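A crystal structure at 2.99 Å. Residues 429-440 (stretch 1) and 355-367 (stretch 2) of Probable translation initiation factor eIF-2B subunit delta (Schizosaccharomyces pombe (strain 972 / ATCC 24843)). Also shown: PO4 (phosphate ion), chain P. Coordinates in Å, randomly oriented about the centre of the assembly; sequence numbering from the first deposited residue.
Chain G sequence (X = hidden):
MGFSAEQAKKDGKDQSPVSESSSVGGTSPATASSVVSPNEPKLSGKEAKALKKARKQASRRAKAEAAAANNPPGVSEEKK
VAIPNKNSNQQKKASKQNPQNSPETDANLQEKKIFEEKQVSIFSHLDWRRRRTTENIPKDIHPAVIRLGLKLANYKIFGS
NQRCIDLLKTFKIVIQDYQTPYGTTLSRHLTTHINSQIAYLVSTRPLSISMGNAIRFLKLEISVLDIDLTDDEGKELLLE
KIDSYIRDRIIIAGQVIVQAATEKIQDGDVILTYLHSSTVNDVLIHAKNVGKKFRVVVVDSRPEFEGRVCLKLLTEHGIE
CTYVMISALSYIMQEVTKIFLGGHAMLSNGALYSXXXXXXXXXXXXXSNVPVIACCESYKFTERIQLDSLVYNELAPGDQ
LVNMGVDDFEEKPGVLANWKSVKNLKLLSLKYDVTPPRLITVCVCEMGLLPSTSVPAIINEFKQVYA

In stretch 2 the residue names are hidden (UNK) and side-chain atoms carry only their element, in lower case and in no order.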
# COMPACT_ATOMS: atom_id res chain seq x y z
N SER G 429 -19.26 -12.26 3.86
CA SER G 429 -19.59 -11.01 4.53
C SER G 429 -18.97 -10.97 5.92
O SER G 429 -19.36 -11.72 6.81
CB SER G 429 -21.11 -10.85 4.63
OG SER G 429 -21.45 -9.59 5.19
N LEU G 430 -17.98 -10.09 6.09
CA LEU G 430 -17.39 -9.87 7.40
C LEU G 430 -18.31 -8.98 8.22
O LEU G 430 -19.01 -8.12 7.67
CB LEU G 430 -16.00 -9.23 7.28
CG LEU G 430 -14.96 -9.97 6.44
CD1 LEU G 430 -13.63 -9.24 6.49
CD2 LEU G 430 -14.80 -11.40 6.92
N LYS G 431 -18.32 -9.18 9.53
CA LYS G 431 -19.18 -8.38 10.40
C LYS G 431 -18.48 -7.12 10.89
O LYS G 431 -19.12 -6.10 11.14
CB LYS G 431 -19.64 -9.20 11.60
CG LYS G 431 -20.69 -10.25 11.27
CD LYS G 431 -21.71 -10.38 12.39
CE LYS G 431 -22.83 -11.34 12.01
NZ LYS G 431 -23.91 -11.37 13.02
N TYR G 432 -17.15 -7.17 11.00
CA TYR G 432 -16.43 -6.09 11.65
C TYR G 432 -15.34 -5.45 10.79
O TYR G 432 -15.12 -5.85 9.65
CB TYR G 432 -15.83 -6.59 12.96
CG TYR G 432 -16.89 -7.03 13.94
CD1 TYR G 432 -17.67 -6.10 14.62
CD2 TYR G 432 -17.13 -8.38 14.17
CE1 TYR G 432 -18.65 -6.50 15.50
CE2 TYR G 432 -18.10 -8.79 15.06
CZ TYR G 432 -18.86 -7.84 15.72
OH TYR G 432 -19.83 -8.24 16.61
N ASP G 433 -14.67 -4.46 11.37
CA ASP G 433 -13.86 -3.53 10.59
C ASP G 433 -12.92 -2.73 11.48
O ASP G 433 -13.35 -2.13 12.47
CB ASP G 433 -14.78 -2.60 9.82
CG ASP G 433 -14.08 -1.85 8.71
OD1 ASP G 433 -12.97 -2.26 8.32
OD2 ASP G 433 -14.66 -0.87 8.22
N VAL G 434 -11.64 -2.71 11.13
CA VAL G 434 -10.65 -1.96 11.91
C VAL G 434 -10.38 -0.59 11.30
O VAL G 434 -9.76 -0.48 10.24
CB VAL G 434 -9.32 -2.73 12.03
CG1 VAL G 434 -8.30 -1.90 12.79
CG2 VAL G 434 -9.55 -4.07 12.72
N THR G 435 -10.85 0.45 11.98
CA THR G 435 -10.65 1.82 11.51
C THR G 435 -9.40 2.43 12.15
O THR G 435 -9.36 2.62 13.37
CB THR G 435 -11.86 2.71 11.83
OG1 THR G 435 -13.07 2.01 11.50
CG2 THR G 435 -11.80 4.00 11.03
N PRO G 436 -8.39 2.74 11.33
CA PRO G 436 -7.11 3.29 11.79
C PRO G 436 -7.26 4.56 12.63
O PRO G 436 -8.17 5.35 12.38
CB PRO G 436 -6.37 3.60 10.47
CG PRO G 436 -7.42 3.60 9.42
CD PRO G 436 -8.44 2.61 9.87
N PRO G 437 -6.37 4.74 13.62
CA PRO G 437 -6.42 5.86 14.58
C PRO G 437 -6.41 7.23 13.91
O PRO G 437 -7.06 8.15 14.41
CB PRO G 437 -5.14 5.66 15.40
CG PRO G 437 -4.85 4.21 15.28
CD PRO G 437 -5.26 3.83 13.90
N ARG G 438 -5.68 7.36 12.80
CA ARG G 438 -5.56 8.65 12.12
C ARG G 438 -6.87 9.12 11.52
O ARG G 438 -6.99 10.28 11.11
CB ARG G 438 -4.49 8.56 11.02
CG ARG G 438 -4.57 7.32 10.16
CD ARG G 438 -3.77 7.49 8.88
NE ARG G 438 -3.60 6.23 8.15
CZ ARG G 438 -3.16 6.14 6.90
NH1 ARG G 438 -2.85 7.24 6.23
NH2 ARG G 438 -3.04 4.95 6.32
N LEU G 439 -7.86 8.23 11.46
CA LEU G 439 -9.16 8.58 10.89
C LEU G 439 -10.19 8.89 11.97
O LEU G 439 -11.28 9.37 11.67
CB LEU G 439 -9.66 7.45 9.99
CG LEU G 439 -8.84 7.24 8.71
CD1 LEU G 439 -9.46 6.17 7.83
CD2 LEU G 439 -8.69 8.55 7.96
N ILE G 440 -9.85 8.61 13.22
CA ILE G 440 -10.71 8.98 14.34
C ILE G 440 -10.28 10.32 14.91
O ILE G 440 -9.12 10.49 15.31
CB ILE G 440 -10.71 7.92 15.47
CG1 ILE G 440 -11.62 6.74 15.11
CG2 ILE G 440 -11.17 8.52 16.78
CD1 ILE G 440 -11.02 5.76 14.13
N UNK G 355 -18.53 -2.10 13.14
CA UNK G 355 -19.17 -2.83 12.05
C UNK G 355 -18.43 -2.67 10.72
O UNK G 355 -17.67 -1.72 10.53
c UNK G 355 -21.46 -4.33 13.28
n UNK G 355 -22.81 -6.16 10.40
n UNK G 355 -21.61 -5.09 12.04
n UNK G 355 -23.90 -5.19 12.17
c UNK G 355 -22.77 -5.48 11.54
c UNK G 355 -20.62 -2.40 11.90
c UNK G 355 -21.52 -2.82 13.05
N UNK G 356 -18.68 -3.60 9.81
CA UNK G 356 -17.88 -3.81 8.60
C UNK G 356 -17.63 -2.58 7.72
O UNK G 356 -16.59 -2.50 7.07
c UNK G 356 -18.52 -4.90 7.76
N UNK G 357 -18.56 -1.64 7.70
CA UNK G 357 -18.43 -0.50 6.80
C UNK G 357 -17.94 0.78 7.46
O UNK G 357 -17.82 1.82 6.80
N UNK G 358 -17.64 0.70 8.75
CA UNK G 358 -17.33 1.88 9.56
C UNK G 358 -16.08 2.63 9.09
O UNK G 358 -16.05 3.86 9.12
c UNK G 358 -17.16 1.49 11.04
o UNK G 358 -18.30 0.72 11.46
c UNK G 358 -17.05 2.73 11.91
N UNK G 359 -15.06 1.89 8.67
CA UNK G 359 -13.82 2.51 8.20
C UNK G 359 -14.06 3.34 6.94
O UNK G 359 -13.45 4.40 6.76
o UNK G 359 -13.24 0.51 6.98
c UNK G 359 -12.76 1.46 7.92
N UNK G 360 -14.93 2.86 6.07
CA UNK G 360 -15.28 3.58 4.85
C UNK G 360 -15.98 4.89 5.20
O UNK G 360 -15.76 5.91 4.55
c UNK G 360 -14.48 2.25 2.16
c UNK G 360 -15.45 1.63 3.16
c UNK G 360 -16.17 2.72 3.95
c UNK G 360 -16.44 0.72 2.46
N UNK G 361 -16.83 4.85 6.22
CA UNK G 361 -17.49 6.04 6.73
C UNK G 361 -16.45 7.06 7.19
O UNK G 361 -16.51 8.24 6.82
c UNK G 361 -20.51 5.20 6.51
c UNK G 361 -19.48 4.68 7.50
c UNK G 361 -19.11 6.99 8.41
c UNK G 361 -18.44 5.73 7.90
N UNK G 362 -15.50 6.59 7.98
CA UNK G 362 -14.47 7.45 8.55
C UNK G 362 -13.48 7.94 7.51
O UNK G 362 -12.97 9.06 7.61
o UNK G 362 -14.64 6.13 10.58
c UNK G 362 -13.73 6.71 9.67
N UNK G 363 -13.21 7.11 6.50
CA UNK G 363 -12.25 7.47 5.46
C UNK G 363 -12.79 8.59 4.57
O UNK G 363 -12.12 9.61 4.38
c UNK G 363 -10.94 6.49 3.44
c UNK G 363 -11.91 6.24 4.60
c UNK G 363 -9.67 7.17 3.93
c UNK G 363 -10.62 5.19 2.73
N UNK G 364 -13.99 8.40 4.03
CA UNK G 364 -14.60 9.42 3.18
C UNK G 364 -14.97 10.66 4.00
O UNK G 364 -15.00 11.77 3.47
c UNK G 364 -15.02 6.75 1.37
c UNK G 364 -15.59 8.15 1.15
c UNK G 364 -15.84 8.86 2.47
c UNK G 364 -16.87 8.09 0.32
N UNK G 365 -15.24 10.45 5.28
CA UNK G 365 -15.52 11.56 6.18
C UNK G 365 -14.29 12.43 6.35
O UNK G 365 -14.38 13.65 6.38
N UNK G 366 -13.13 11.78 6.44
CA UNK G 366 -11.86 12.48 6.55
C UNK G 366 -11.58 13.31 5.30
O UNK G 366 -11.09 14.43 5.39
c UNK G 366 -7.52 13.16 6.48
c UNK G 366 -10.72 11.48 6.79
c UNK G 366 -9.39 12.12 7.01
n UNK G 366 -7.50 12.94 7.78
n UNK G 366 -8.65 12.68 5.99
c UNK G 366 -8.65 12.29 8.14
N UNK G 367 -11.91 12.75 4.14
CA UNK G 367 -11.67 13.42 2.87
C UNK G 367 -12.56 14.64 2.69
O UNK G 367 -12.26 15.53 1.89
c UNK G 367 -10.81 11.37 1.61
o UNK G 367 -8.66 12.06 2.36
o UNK G 367 -9.10 12.28 0.22
c UNK G 367 -11.88 12.44 1.71
c UNK G 367 -9.42 11.94 1.38
P PO4 P . -21.59 -4.86 17.74
O1 PO4 P . -20.74 -3.86 17.00
O2 PO4 P . -20.72 -6.00 18.23
O3 PO4 P . -22.23 -4.18 18.93
O4 PO4 P . -22.66 -5.39 16.83

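Position 355 carries three carbons, a nitrogen, and then a carbon bearing two more nitrogens: a guanidinium, hence Arg-355. With chi1 to chi3 all m, the chain folds back so that NE donates to Lys-431 O at 2.8 Å (160° at the hydrogen), with that oxygen near the guanidinium plane. CD also lies 4.2 Å from Tyr-432 CE1.

Position 356 has one side-chain carbon, so it is Ala-356. That CB lies 3.3 Å from Leu-430 O, and Ala-356 N gives a second, weak bond to Lys-431 O (2.9 Å, 117°).

Position 357 has no side-chain atoms and is Gly-357; an ideal CB would point away from stretch 1.

At 358 one carbon carries an oxygen and a carbon, which identifies Thr-358. Its OG1 donates to Arg-355 O at 2.7 Å, and Thr-358 N reaches the same oxygen at 3.0 Å, closing the type I turn that leads into the helix. The methyl CG2 lies 4.1 Å from Thr-435 OG1.

Position 359 shows one carbon and then one oxygen, with CA-to-CB directed toward the strand: Ser-359, chi1 p. Its OG donates to Asp-433 OD2 at 2.3 Å, a very short separation to be read with care at 2.99 Å resolution.

Position 360 has four carbons forked at the second, so it is Leu-360; its CB points away. Position 361 also has four carbons, but the fork is at the first and one arm is two carbons long, giving Ile-361, whose end leads away from stretch 1.

Position 362 again has a carbon and an oxygen, so it is Ser-362. OG donates to Thr-358 O at 3.0 Å, turning its polar end back to the helix, while Thr-435 CG2 lies 3.6 Å from the same OG.

Position 363 has four carbons forked at the second: Leu-363, with CD1 4.0 Å from Leu-439 CD1. Position 364 has the same pattern, Leu-364, but is out of reach.

Position 365 has no side-chain atoms and is Gly-365; an ideal CB would clash with Ile-361 O at 2.9 Å. Position 366 bears a five-membered ring of three carbons and two nitrogens, His-366, whose CD2 lies 3.7 Å from Leu-439 CD2. Position 367 has three carbons, the last with two oxygens: Glu-367, out of reach.

The contact buries 651 Å² and runs from polar to apolar. Near its start, Tyr-432 and Arg-355 form an antiparallel, non-hydrogen-bonded bridge, and Lys-431 O gathers two donors. Tyr-432 OH binds PO4 O2 at 2.9 Å. Next, Asp-433 OD2 accepts from Ser-359 N (2.8 Å, 156°) as well as from its hydroxyl, tying the strand to the first helical turn. Strand and helix then run at 33°, with closest axial approach 7.7 Å. Beyond the strand, Leu-439 covers Ser-362, Leu-363 and His-366, so packing takes over from hydrogen bonding.

Stretch 2, residues 355-367: RAGTSLISLLGHE
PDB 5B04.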